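Local structure of IroE-like serine hydrolase (Shewanella oneidensis, 3GFF) at residues Ile138-His144 with Phe162-Leu168; Lys193-Leu197 with Glu289-His293; His57-Leu62 with Ser251-Tyr256. The protein probably hydrolyses ester bonds as a serine hydrolase of the esterase D family, with an alpha/beta-hydrolase fold. The contacts are given in a common frame with arbitrary orientation. Numbering follows the deposited sequence.

Interaction 1. Residues Ile138-His144 with Phe162-Leu168; sequences INVLVGH and FSAYLAL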
loop_
_atom_site.group_PDB
_atom_site.type_symbol
_atom_site.label_atom_id
_atom_site.label_comp_id
_atom_site.label_asym_id
_atom_site.label_seq_id
_atom_site.Cartn_x
_atom_site.Cartn_y
_atom_site.Cartn_z
ATOM N N ILE A 138 12.990 -12.554 16.400
ATOM C CA ILE A 138 13.095 -11.318 15.639
ATOM C C ILE A 138 11.834 -10.475 15.868
ATOM O O ILE A 138 10.728 -10.866 15.456
ATOM C CB ILE A 138 13.323 -11.616 14.127
ATOM C CG1 ILE A 138 14.591 -12.470 13.942
ATOM C CG2 ILE A 138 13.452 -10.334 13.336
ATOM C CD1 ILE A 138 15.845 -11.849 14.546
ATOM N N ASN A 139 12.003 -9.350 16.563
ATOM C CA ASN A 139 10.884 -8.462 16.870
ATOM C C ASN A 139 11.119 -7.084 16.270
ATOM O O ASN A 139 12.194 -6.493 16.478
ATOM C CB ASN A 139 10.715 -8.319 18.383
ATOM C CG ASN A 139 10.511 -9.630 19.062
ATOM O OD1 ASN A 139 9.530 -10.326 18.806
ATOM N ND2 ASN A 139 11.451 -9.999 19.927
ATOM N N VAL A 140 10.088 -6.571 15.595
ATOM C CA VAL A 140 10.122 -5.289 14.896
ATOM C C VAL A 140 9.059 -4.359 15.483
ATOM O O VAL A 140 7.968 -4.794 15.742
ATOM C CB VAL A 140 9.862 -5.494 13.352
ATOM C CG1 VAL A 140 9.797 -4.147 12.579
ATOM C CG2 VAL A 140 10.926 -6.423 12.750
ATOM N N LEU A 141 9.401 -3.092 15.712
ATOM C CA LEU A 141 8.447 -2.091 16.210
ATOM C C LEU A 141 8.247 -1.073 15.102
ATOM O O LEU A 141 9.247 -0.535 14.553
ATOM C CB LEU A 141 8.926 -1.409 17.512
ATOM C CG LEU A 141 8.001 -0.353 18.181
ATOM C CD1 LEU A 141 6.650 -0.940 18.579
ATOM C CD2 LEU A 141 8.695 0.247 19.407
ATOM N N VAL A 142 6.967 -0.825 14.770
ATOM C CA VAL A 142 6.558 0.162 13.760
ATOM C C VAL A 142 5.757 1.297 14.458
ATOM O O VAL A 142 4.671 1.076 15.005
ATOM C CB VAL A 142 5.720 -0.475 12.596
ATOM C CG1 VAL A 142 5.319 0.572 11.546
ATOM C CG2 VAL A 142 6.465 -1.652 11.946
ATOM N N GLY A 143 6.334 2.497 14.475
ATOM C CA GLY A 143 5.729 3.653 15.102
ATOM C C GLY A 143 5.624 4.785 14.094
ATOM O O GLY A 143 6.573 5.061 13.362
ATOM N N HIS A 144 4.448 5.413 14.042
ATOM C CA HIS A 144 4.166 6.526 13.160
ATOM C C HIS A 144 3.744 7.720 14.006
ATOM O O HIS A 144 3.002 7.549 15.004
ATOM C CB HIS A 144 3.027 6.134 12.221
ATOM C CG HIS A 144 2.462 7.270 11.437
ATOM N ND1 HIS A 144 1.258 7.847 11.753
ATOM C CD2 HIS A 144 2.950 7.958 10.376
ATOM C CE1 HIS A 144 1.012 8.825 10.898
ATOM N NE2 HIS A 144 2.030 8.928 10.063
ATOM N N PHE A 162 13.431 -5.584 20.960
ATOM C CA PHE A 162 13.345 -5.247 19.543
ATOM C C PHE A 162 14.716 -5.149 18.863
ATOM O O PHE A 162 15.616 -4.572 19.424
ATOM C CB PHE A 162 12.640 -3.887 19.327
ATOM C CG PHE A 162 11.255 -3.794 19.885
ATOM C CD1 PHE A 162 10.204 -4.441 19.279
ATOM C CD2 PHE A 162 10.986 -3.003 20.997
ATOM C CE1 PHE A 162 8.893 -4.330 19.784
ATOM C CE2 PHE A 162 9.675 -2.891 21.509
ATOM C CZ PHE A 162 8.643 -3.559 20.894
ATOM N N SER A 163 14.850 -5.702 17.655
ATOM C CA SER A 163 16.102 -5.572 16.866
ATOM C C SER A 163 15.981 -4.531 15.752
ATOM O O SER A 163 16.995 -4.043 15.232
ATOM C CB SER A 163 16.527 -6.910 16.257
ATOM O OG SER A 163 15.449 -7.513 15.559
ATOM N N ALA A 164 14.755 -4.195 15.399
ATOM C CA ALA A 164 14.490 -3.297 14.261
ATOM C C ALA A 164 13.361 -2.371 14.567
ATOM O O ALA A 164 12.335 -2.776 15.159
ATOM C CB ALA A 164 14.127 -4.118 12.960
ATOM N N TYR A 165 13.505 -1.151 14.076
ATOM C CA TYR A 165 12.507 -0.114 14.259
ATOM C C TYR A 165 12.202 0.612 12.949
ATOM O O TYR A 165 13.095 0.918 12.144
ATOM C CB TYR A 165 13.015 0.928 15.265
ATOM C CG TYR A 165 13.367 0.392 16.644
ATOM C CD1 TYR A 165 12.394 0.273 17.609
ATOM C CD2 TYR A 165 14.662 0.038 16.982
ATOM C CE1 TYR A 165 12.682 -0.214 18.863
ATOM C CE2 TYR A 165 14.971 -0.424 18.272
ATOM C CZ TYR A 165 13.957 -0.545 19.197
ATOM O OH TYR A 165 14.142 -0.999 20.479
ATOM N N LEU A 166 10.923 0.899 12.785
ATOM C CA LEU A 166 10.399 1.673 11.697
ATOM C C LEU A 166 9.812 2.897 12.342
ATOM O O LEU A 166 8.825 2.781 13.084
ATOM C CB LEU A 166 9.341 0.924 10.868
ATOM C CG LEU A 166 9.925 0.180 9.659
ATOM C CD1 LEU A 166 10.733 -1.018 10.095
ATOM C CD2 LEU A 166 8.821 -0.199 8.650
ATOM N N ALA A 167 10.430 4.056 12.077
ATOM C CA ALA A 167 9.975 5.355 12.624
ATOM C C ALA A 167 9.427 6.180 11.455
ATOM O O ALA A 167 10.174 6.673 10.644
ATOM C CB ALA A 167 11.115 6.065 13.329
ATOM N N LEU A 168 8.108 6.260 11.362
ATOM C CA LEU A 168 7.412 6.874 10.228
ATOM C C LEU A 168 6.911 8.295 10.567
ATOM O O LEU A 168 5.914 8.494 11.245
ATOM C CB LEU A 168 6.267 5.959 9.771
ATOM C CG LEU A 168 6.647 4.464 9.580
ATOM C CD1 LEU A 168 5.426 3.567 9.192
ATOM C CD2 LEU A 168 7.811 4.353 8.591
HETATM O O HOH W 1 14.531 -8.967 17.787
#
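Strands 138-144 and 164-168 run parallel, their axes 4.7 Å apart and 8° from alignment. Five backbone hydrogen bonds join the segments, the first from Ser163 N, just ahead of the second strand, to Asn139 O (3.0 Å); others include Leu141 N to Ala164 O (3.0 Å), Leu166 N to Leu141 O (2.8 Å) and Leu168 N to Gly143 O (2.8 Å). On one face Val140 and Val142, both with chi1 t, send CG2 against the neighbouring strand: Val140 CG2 lies 4.0 Å from Ala164 CB, Val142 CG2 4.0 Å from Leu166 CB. Leu168, in its m,t rotamer, brings CD1 to 3.8 Å from Val142 CG1. Leu166 has chi1 at -93°, between the m and t wells, and its CD1 lies 4.1 Å from Val140 CG1. On this face too, His144, chi1 t, lays CD2 3.1 Å from Leu168 O, while its NE2 is hydrogen-bonded to His247 O. The two strands, with helix 146-156 between them, form a beta-alpha-beta unit at the centre of the alpha/beta-hydrolase sheet. Gly143 belongs to a GxSxG sequence consistent with the nucleophile elbow of this fold. On the opposite face, which helix 146-156 covers, Leu141 CB sits 3.7 Å from Phe162 CE1 in a CH-pi contact over the ring face, and 3.9 Å from Tyr165 CD1; both aromatics have chi1 m. At the strand entrance, Ser163 takes chi1 p, and a water links its OG to Asn139 N, 2.8 Å from each.

Interaction 2. Residues Lys193-Leu197 with Glu289-His293; sequences KQKQL and ERFGH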
loop_
_atom_site.group_PDB
_atom_site.type_symbol
_atom_site.label_atom_id
_atom_site.label_comp_id
_atom_site.label_asym_id
_atom_site.label_seq_id
_atom_site.Cartn_x
_atom_site.Cartn_y
_atom_site.Cartn_z
ATOM N N LYS A 193 23.741 -2.328 19.900
ATOM C CA LYS A 193 23.922 -3.767 19.905
ATOM C C LYS A 193 23.179 -4.440 18.739
ATOM O O LYS A 193 22.167 -5.122 18.914
ATOM C CB LYS A 193 23.577 -4.339 21.290
ATOM C CG LYS A 193 24.602 -3.912 22.373
ATOM C CD LYS A 193 24.496 -4.796 23.569
ATOM C CE LYS A 193 25.557 -4.557 24.629
ATOM N NZ LYS A 193 25.377 -3.308 25.328
ATOM N N GLN A 194 23.740 -4.230 17.546
ATOM C CA GLN A 194 23.224 -4.752 16.265
ATOM C C GLN A 194 21.759 -4.401 16.090
ATOM O O GLN A 194 20.859 -5.264 16.068
ATOM C CB GLN A 194 23.452 -6.265 16.139
ATOM C CG GLN A 194 24.896 -6.703 16.172
ATOM C CD GLN A 194 25.801 -5.900 15.238
ATOM O OE1 GLN A 194 26.666 -5.153 15.707
ATOM N NE2 GLN A 194 25.613 -6.045 13.935
ATOM N N LYS A 195 21.537 -3.097 15.995
ATOM C CA LYS A 195 20.217 -2.557 15.836
ATOM C C LYS A 195 20.025 -2.070 14.415
ATOM O O LYS A 195 20.987 -1.956 13.645
ATOM C CB LYS A 195 20.003 -1.431 16.843
ATOM C CG LYS A 195 20.233 -1.853 18.300
ATOM C CD LYS A 195 19.153 -2.805 18.776
ATOM C CE LYS A 195 19.348 -3.225 20.196
ATOM N NZ LYS A 195 18.195 -4.014 20.682
ATOM N N GLN A 196 18.758 -1.868 14.075
ATOM C CA GLN A 196 18.303 -1.346 12.778
ATOM C C GLN A 196 17.220 -0.291 12.966
ATOM O O GLN A 196 16.337 -0.448 13.782
ATOM C CB GLN A 196 17.817 -2.469 11.851
ATOM C CG GLN A 196 19.008 -3.278 11.224
ATOM C CD GLN A 196 18.548 -4.493 10.415
ATOM O OE1 GLN A 196 18.367 -5.566 10.960
ATOM N NE2 GLN A 196 18.430 -4.340 9.117
ATOM N N LEU A 197 17.341 0.794 12.210
ATOM C CA LEU A 197 16.412 1.905 12.224
ATOM C C LEU A 197 16.152 2.339 10.777
ATOM O O LEU A 197 17.085 2.495 9.982
ATOM C CB LEU A 197 16.975 3.109 13.001
ATOM C CG LEU A 197 16.121 4.393 12.897
ATOM C CD1 LEU A 197 14.757 4.265 13.613
ATOM C CD2 LEU A 197 16.897 5.570 13.432
ATOM N N GLU A 289 24.184 -11.816 11.883
ATOM C CA GLU A 289 25.097 -10.884 12.482
ATOM C C GLU A 289 24.465 -9.477 12.489
ATOM O O GLU A 289 24.673 -8.714 13.443
ATOM C CB GLU A 289 26.466 -10.969 11.777
ATOM C CG GLU A 289 27.082 -12.395 11.930
ATOM C CD GLU A 289 28.542 -12.568 11.450
ATOM O OE1 GLU A 289 28.954 -11.895 10.457
ATOM O OE2 GLU A 289 29.263 -13.427 12.059
ATOM N N ARG A 290 23.657 -9.170 11.465
ATOM C CA ARG A 290 22.998 -7.859 11.323
ATOM C C ARG A 290 21.892 -7.685 12.384
ATOM O O ARG A 290 21.802 -6.640 13.047
ATOM C CB ARG A 290 22.411 -7.706 9.904
ATOM C CG ARG A 290 21.822 -6.315 9.553
ATOM C CD ARG A 290 21.088 -6.298 8.230
ATOM N NE ARG A 290 21.971 -6.631 7.121
ATOM C CZ ARG A 290 21.592 -6.912 5.860
ATOM N NH1 ARG A 290 20.312 -6.889 5.484
ATOM N NH2 ARG A 290 22.518 -7.211 4.961
ATOM N N PHE A 291 21.073 -8.720 12.566
ATOM C CA PHE A 291 20.006 -8.686 13.578
ATOM C C PHE A 291 20.509 -8.981 15.009
ATOM O O PHE A 291 19.756 -8.865 15.968
ATOM C CB PHE A 291 18.852 -9.639 13.197
ATOM C CG PHE A 291 17.960 -9.122 12.069
ATOM C CD1 PHE A 291 18.339 -9.249 10.748
ATOM C CD2 PHE A 291 16.710 -8.556 12.350
ATOM C CE1 PHE A 291 17.524 -8.800 9.723
ATOM C CE2 PHE A 291 15.894 -8.077 11.337
ATOM C CZ PHE A 291 16.286 -8.219 10.016
ATOM N N GLY A 292 21.780 -9.328 15.168
ATOM C CA GLY A 292 22.305 -9.671 16.501
ATOM C C GLY A 292 21.608 -10.888 17.110
ATOM O O GLY A 292 21.709 -11.126 18.297
ATOM N N HIS A 293 20.913 -11.663 16.280
ATOM C CA HIS A 293 20.209 -12.875 16.701
ATOM C C HIS A 293 20.160 -13.837 15.521
ATOM O O HIS A 293 20.174 -13.397 14.382
ATOM C CB HIS A 293 18.769 -12.562 17.122
ATOM C CG HIS A 293 18.650 -11.682 18.329
ATOM N ND1 HIS A 293 19.084 -12.066 19.585
ATOM C CD2 HIS A 293 18.089 -10.456 18.483
ATOM C CE1 HIS A 293 18.811 -11.102 20.451
ATOM N NE2 HIS A 293 18.203 -10.119 19.808
HETATM O O HOH W 2 20.225 -7.174 18.150
HETATM O O HOH W 3 22.659 -3.801 12.739
HETATM O O HOH W 4 17.776 -5.957 7.204
#
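At one end of the central alpha/beta-hydrolase sheet, the turn leading into strand 195-201 meets the C-terminal end of helix 277-291. Gln194, with both phi and psi positive (52/65), directs its side chain at the helix end: NE2 donates to Glu289 O at 2.9 Å, and CB packs 3.6 Å from Gly292 CA. Gly292 has positive phi as the chain leaves the helix, and a CB here would clash with Gln194 CB, so glycine suits the site twice over. Water spans the backbones as well, one molecule lying 2.9 Å from Gln194 O and 2.8 Å from Phe291 O. Lys195 points away, its NZ bonded to Phe162 O, but its carbonyl takes part: a second water donates to Lys195 O at 2.6 Å and to Arg290 O at 3.0 Å. Gln196, buried and stretched toward the helix, fits between the Arg290 and Phe291 side chains, with NE2 3.4 Å from Arg290 CD. A third water accepts from Gln196 NE2 (2.6 Å) and Arg290 NH1 (3.2 Å), the latter also salt-bridged to Asp265. Gln196 OE1 lies over one face of the Phe291 ring, 3.5 Å from Phe291 CZ.

Interaction 3. Residues His57-Leu62 with Ser251-Tyr256; sequences HMASLL and SHIGLY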
loop_
_atom_site.group_PDB
_atom_site.type_symbol
_atom_site.label_atom_id
_atom_site.label_comp_id
_atom_site.label_asym_id
_atom_site.label_seq_id
_atom_site.Cartn_x
_atom_site.Cartn_y
_atom_site.Cartn_z
ATOM N N HIS A 57 -4.816 -1.154 7.325
ATOM C CA HIS A 57 -4.090 -0.972 6.056
ATOM C C HIS A 57 -2.684 -1.529 6.130
ATOM O O HIS A 57 -2.170 -2.003 5.122
ATOM C CB HIS A 57 -4.069 0.498 5.552
ATOM C CG HIS A 57 -3.116 1.396 6.289
ATOM N ND1 HIS A 57 -1.855 1.703 5.817
ATOM C CD2 HIS A 57 -3.254 2.077 7.449
ATOM C CE1 HIS A 57 -1.243 2.502 6.675
ATOM N NE2 HIS A 57 -2.071 2.748 7.673
HETATM N N MSE A 58 -2.059 -1.468 7.306
HETATM C CA MSE A 58 -0.695 -2.004 7.501
HETATM C C MSE A 58 -0.707 -3.525 7.450
HETATM O O MSE A 58 0.043 -4.137 6.678
HETATM C CB MSE A 58 -0.088 -1.527 8.818
HETATM C CG MSE A 58 0.312 -0.055 8.834
HETATM SE SE MSE A 58 1.302 0.404 10.374
HETATM C CE MSE A 58 1.807 2.221 9.823
ATOM N N ALA A 59 -1.573 -4.143 8.255
ATOM C CA ALA A 59 -1.714 -5.601 8.224
ATOM C C ALA A 59 -2.084 -6.140 6.782
ATOM O O ALA A 59 -1.500 -7.138 6.342
ATOM C CB ALA A 59 -2.722 -6.079 9.296
ATOM N N SER A 60 -2.991 -5.481 6.039
ATOM C CA SER A 60 -3.303 -5.959 4.666
ATOM C C SER A 60 -2.084 -5.822 3.713
ATOM O O SER A 60 -1.861 -6.660 2.835
ATOM C CB SER A 60 -4.556 -5.303 4.068
ATOM O OG SER A 60 -4.450 -3.899 3.939
ATOM N N LEU A 61 -1.296 -4.766 3.897
ATOM C CA LEU A 61 -0.109 -4.575 3.087
ATOM C C LEU A 61 0.897 -5.677 3.455
ATOM O O LEU A 61 1.390 -6.393 2.589
ATOM C CB LEU A 61 0.443 -3.155 3.274
ATOM C CG LEU A 61 1.815 -2.875 2.661
ATOM C CD1 LEU A 61 1.744 -3.150 1.130
ATOM C CD2 LEU A 61 2.334 -1.467 3.017
ATOM N N LEU A 62 1.161 -5.845 4.744
ATOM C CA LEU A 62 2.113 -6.871 5.196
ATOM C C LEU A 62 1.795 -8.298 4.709
ATOM O O LEU A 62 2.688 -9.011 4.226
ATOM C CB LEU A 62 2.300 -6.819 6.713
ATOM C CG LEU A 62 3.044 -5.587 7.221
ATOM C CD1 LEU A 62 2.913 -5.497 8.707
ATOM C CD2 LEU A 62 4.502 -5.610 6.827
ATOM N N SER A 251 2.400 6.907 6.426
ATOM C CA SER A 251 2.392 5.688 7.237
ATOM C C SER A 251 2.423 4.464 6.354
ATOM O O SER A 251 3.197 3.509 6.602
ATOM C CB SER A 251 1.180 5.642 8.212
ATOM O OG SER A 251 -0.083 5.612 7.536
ATOM N N HIS A 252 1.644 4.514 5.281
ATOM C CA HIS A 252 1.524 3.372 4.372
ATOM C C HIS A 252 2.768 3.077 3.509
ATOM O O HIS A 252 3.300 1.949 3.581
ATOM C CB HIS A 252 0.318 3.547 3.483
ATOM C CG HIS A 252 -0.089 2.298 2.758
ATOM N ND1 HIS A 252 -0.898 1.341 3.331
ATOM C CD2 HIS A 252 0.160 1.878 1.498
ATOM C CE1 HIS A 252 -1.121 0.376 2.455
ATOM N NE2 HIS A 252 -0.498 0.683 1.329
ATOM N N ILE A 253 3.176 4.047 2.672
ATOM C CA ILE A 253 4.342 3.900 1.778
ATOM C C ILE A 253 5.624 3.792 2.595
ATOM O O ILE A 253 6.615 3.210 2.132
ATOM C CB ILE A 253 4.440 5.060 0.662
ATOM C CG1 ILE A 253 5.295 4.619 -0.538
ATOM C CG2 ILE A 253 4.957 6.387 1.233
ATOM C CD1 ILE A 253 4.799 3.303 -1.284
ATOM N N GLY A 254 5.610 4.389 3.798
ATOM C CA GLY A 254 6.745 4.336 4.734
ATOM C C GLY A 254 6.982 2.911 5.226
ATOM O O GLY A 254 8.120 2.452 5.281
ATOM N N LEU A 255 5.905 2.210 5.583
ATOM C CA LEU A 255 5.984 0.793 5.958
ATOM C C LEU A 255 6.317 -0.028 4.695
ATOM O O LEU A 255 7.150 -0.913 4.710
ATOM C CB LEU A 255 4.651 0.312 6.549
ATOM C CG LEU A 255 4.508 -1.186 6.933
ATOM C CD1 LEU A 255 5.389 -1.594 8.145
ATOM C CD2 LEU A 255 3.004 -1.554 7.217
ATOM N N TYR A 256 5.664 0.283 3.583
ATOM C CA TYR A 256 5.944 -0.419 2.355
ATOM C C TYR A 256 7.458 -0.473 2.095
ATOM O O TYR A 256 8.051 -1.547 1.951
ATOM C CB TYR A 256 5.208 0.226 1.199
ATOM C CG TYR A 256 5.306 -0.555 -0.095
ATOM C CD1 TYR A 256 6.394 -0.397 -0.960
ATOM C CD2 TYR A 256 4.306 -1.452 -0.464
ATOM C CE1 TYR A 256 6.479 -1.132 -2.167
ATOM C CE2 TYR A 256 4.392 -2.190 -1.623
ATOM C CZ TYR A 256 5.478 -2.040 -2.481
ATOM O OH TYR A 256 5.518 -2.777 -3.665
#
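Helices 51-65 and 250-263 pack side by side, their local axes 10.1 Å apart and crossing at -31°. The two largest bumps are leucines. Leu255 drives CD2 into a hollow lined by Met58, Leu61 and Leu62, 3.5 Å from Met58 CG and 4.0 Å from Leu62 CG. Leu61 answers from the other helix, entering between His252 and Tyr256: CD2 lies over the His252 ring face, 4.0 Å from its centroid, and Leu61 CD1 meets the Tyr256 ring edge at CD2, 3.5 Å away. The selenomethionine Met58 reaches past Leu255 to Ser251, CE 3.8 Å from Ser251 CB. One turn before Leu61 the imidazoles meet rim to rim, with His57 NE2 bonded to Gln54. Across the dimer interface, His252 NE2 bonds to His252 NE2 of the second subunit, and Tyr256 OH to Glu245 of that subunit. The 2.7 Å hydrogen bond between His57 ND1 and His252 ND1 implies that one of these nitrogens carries the proton and the other accepts it.

How the interactions relate
Interaction 1 lies about 2 Å from the chain's centre. Interactions 2 and 3 are on opposite sides of that centre, their own centres about 12 and 13 Å from that of interaction 1 and about 23 Å from each other. Along the chain, interaction 1 closes before interaction 2 opens and is nested within the loop closed by interaction 3, whereas 2 and 3 cross. Strands 164-168 and 195-201 are sheet neighbours: a probable hydrogen bond between Tyr165 N and Gln196 O, 2.9 Å apart, carries the sheet from 1 into 2. Helix 250-263 ties 3 to 1 as Leu255 CD1 packs 3.7 Å from Leu166 CD2. The sheet core, near the probable Ser145-His247-Asp169 triad, is thereby linked to the subunit interface.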